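Local coordinates for Pcza361.24 (PDB 3G2M), which is a glycopeptide N-methyltransferase that uses S-adenosyl-L-methionine, probably methylating an amine nitrogen during antibiotic biosynthesis, at residues Phe186-Ala191 with Asp255-Glu260. Residues are numbered along the deposited sequence; the frame is centred on the assembly and turned at random.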
loop_
_atom_site.group_PDB
_atom_site.type_symbol
_atom_site.label_atom_id
_atom_site.label_comp_id
_atom_site.label_asym_id
_atom_site.label_seq_id
_atom_site.Cartn_x
_atom_site.Cartn_y
_atom_site.Cartn_z
ATOM N N PHE A 186 17.485 -4.713 14.879
ATOM C CA PHE A 186 16.711 -5.119 13.717
ATOM C C PHE A 186 17.184 -4.273 12.543
ATOM O O PHE A 186 17.053 -3.050 12.561
ATOM C CB PHE A 186 15.216 -4.891 13.995
ATOM C CG PHE A 186 14.296 -5.337 12.883
ATOM C CD1 PHE A 186 14.685 -6.313 11.959
ATOM C CD2 PHE A 186 13.006 -4.806 12.792
ATOM C CE1 PHE A 186 13.823 -6.722 10.947
ATOM C CE2 PHE A 186 12.129 -5.222 11.785
ATOM C CZ PHE A 186 12.535 -6.171 10.863
ATOM N N LEU A 187 17.760 -4.924 11.538
ATOM C CA LEU A 187 18.276 -4.220 10.365
ATOM C C LEU A 187 17.425 -4.531 9.157
ATOM O O LEU A 187 17.115 -5.693 8.895
ATOM C CB LEU A 187 19.729 -4.613 10.066
ATOM C CG LEU A 187 20.915 -4.275 10.981
ATOM C CD1 LEU A 187 21.164 -2.793 11.071
ATOM C CD2 LEU A 187 20.786 -4.860 12.366
ATOM N N LEU A 188 17.059 -3.489 8.418
ATOM C CA LEU A 188 16.268 -3.649 7.205
ATOM C C LEU A 188 16.911 -2.898 6.042
ATOM O O LEU A 188 17.425 -1.798 6.220
ATOM C CB LEU A 188 14.839 -3.117 7.407
ATOM C CG LEU A 188 14.014 -3.411 8.662
ATOM C CD1 LEU A 188 14.292 -2.392 9.760
ATOM C CD2 LEU A 188 12.521 -3.377 8.301
ATOM N N SER A 189 16.903 -3.502 4.859
ATOM C CA SER A 189 17.149 -2.744 3.641
ATOM C C SER A 189 15.805 -2.454 2.993
ATOM O O SER A 189 14.882 -3.270 3.086
ATOM C CB SER A 189 18.066 -3.492 2.681
ATOM O OG SER A 189 17.434 -4.637 2.143
ATOM N N LEU A 190 15.691 -1.286 2.364
ATOM C CA LEU A 190 14.445 -0.851 1.738
ATOM C C LEU A 190 14.767 -0.097 0.466
ATOM O O LEU A 190 15.481 0.905 0.514
ATOM C CB LEU A 190 13.650 0.076 2.674
ATOM C CG LEU A 190 13.231 -0.473 4.053
ATOM C CD1 LEU A 190 12.804 0.645 4.993
ATOM C CD2 LEU A 190 12.138 -1.511 3.924
ATOM N N ALA A 191 14.234 -0.572 -0.655
ATOM C CA ALA A 191 14.372 0.122 -1.936
ATOM C C ALA A 191 13.715 1.504 -1.879
ATOM O O ALA A 191 12.637 1.661 -1.296
ATOM C CB ALA A 191 13.777 -0.709 -3.056
ATOM N N ASP A 255 10.589 5.847 4.380
ATOM C CA ASP A 255 10.048 6.657 5.482
ATOM C C ASP A 255 8.717 6.112 6.016
ATOM O O ASP A 255 8.413 6.275 7.201
ATOM C CB ASP A 255 9.899 8.136 5.078
ATOM C CG ASP A 255 11.246 8.866 4.973
ATOM O OD1 ASP A 255 12.242 8.412 5.575
ATOM O OD2 ASP A 255 11.308 9.900 4.276
ATOM N N GLN A 256 7.936 5.463 5.150
ATOM C CA GLN A 256 6.689 4.799 5.564
ATOM C C GLN A 256 6.963 3.602 6.496
ATOM O O GLN A 256 6.312 3.453 7.530
ATOM C CB GLN A 256 5.854 4.358 4.346
ATOM C CG GLN A 256 4.646 3.440 4.674
ATOM C CD GLN A 256 3.550 4.146 5.472
ATOM O OE1 GLN A 256 3.380 5.357 5.375
ATOM N NE2 GLN A 256 2.797 3.382 6.252
ATOM N N VAL A 257 7.921 2.758 6.122
ATOM C CA VAL A 257 8.331 1.632 6.978
ATOM C C VAL A 257 8.896 2.142 8.308
ATOM O O VAL A 257 8.609 1.577 9.363
ATOM C CB VAL A 257 9.352 0.697 6.274
ATOM C CG1 VAL A 257 9.861 -0.408 7.231
ATOM C CG2 VAL A 257 8.742 0.079 5.022
ATOM N N VAL A 258 9.688 3.213 8.256
ATOM C CA VAL A 258 10.161 3.864 9.487
ATOM C C VAL A 258 8.985 4.280 10.397
ATOM O O VAL A 258 8.991 3.962 11.590
ATOM C CB VAL A 258 11.109 5.064 9.202
ATOM C CG1 VAL A 258 11.317 5.904 10.455
ATOM C CG2 VAL A 258 12.455 4.565 8.676
ATOM N N ARG A 259 7.982 4.962 9.835
ATOM C CA ARG A 259 6.785 5.370 10.609
ATOM C C ARG A 259 6.086 4.163 11.251
ATOM O O ARG A 259 5.638 4.224 12.403
ATOM C CB ARG A 259 5.793 6.166 9.745
ATOM C CG ARG A 259 6.309 7.541 9.296
ATOM C CD ARG A 259 5.233 8.375 8.591
ATOM N NE ARG A 259 4.890 7.894 7.249
ATOM C CZ ARG A 259 5.482 8.294 6.121
ATOM N NH1 ARG A 259 6.468 9.187 6.146
ATOM N NH2 ARG A 259 5.078 7.800 4.956
ATOM N N GLU A 260 6.003 3.066 10.497
ATOM C CA GLU A 260 5.388 1.836 10.987
ATOM C C GLU A 260 6.202 1.185 12.108
ATOM O O GLU A 260 5.636 0.701 13.095
ATOM C CB GLU A 260 5.188 0.841 9.835
ATOM C CG GLU A 260 4.142 1.265 8.809
ATOM C CD GLU A 260 4.002 0.274 7.665
ATOM O OE1 GLU A 260 4.480 -0.874 7.804
ATOM O OE2 GLU A 260 3.408 0.645 6.628
#
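Val257, on the inward side of helix 254-263, meets Leu190 and Leu188 of strand 184-191 in a wholly apolar, buried contact. Leu190 makes the broader approach. CD1 of Leu190 lies 3.7 Å from CB of Val257 and also touches CG1, while CD2 of Leu190 comes within 3.9 Å of Val257 CG2, so both branches of the leucine meet the branched end of the valine, tip to tip. Leu188, two residues back on the same face of the strand, adds a lighter touch: CD2 of Leu188 is 4.1 Å from CG1 of Val257. That valine methyl is anti to the backbone N of Val257 (chi1 175°), which places it within reach of both leucines. Behind the tips, CG of Leu188 rests 3.8 Å above the plane of the Phe186 ring, toward its rim. Leu188 and Leu190 also pack on Val287 of the neighbouring antiparallel strand.

Polar bonds run along another side of the helix. Gln256 NE2 gives a nearly straight bond of 2.8 Å to OE2 of Glu260, in the amide plane and on the carboxylate's anti lone pair; Glu260 OE2 also forms a salt bridge with Arg169. Gln256 OE1 accepts from Arg259 NH2 at 3.0 Å. Together these bonds fix the rotation of the Gln256 amide. Gln256 and Arg259 also pack against Ile227 and Arg248 of the second subunit, respectively.

The whole is helix-on-sheet packing in the Rossmann-like fold of class I S-adenosyl-L-methionine-dependent methyltransferases: helix 254-263, which leads into edge strand 267-274, lies against one face of the seven-stranded sheet, in which 284-290, between 184-191 and 267-274, is the one antiparallel strand.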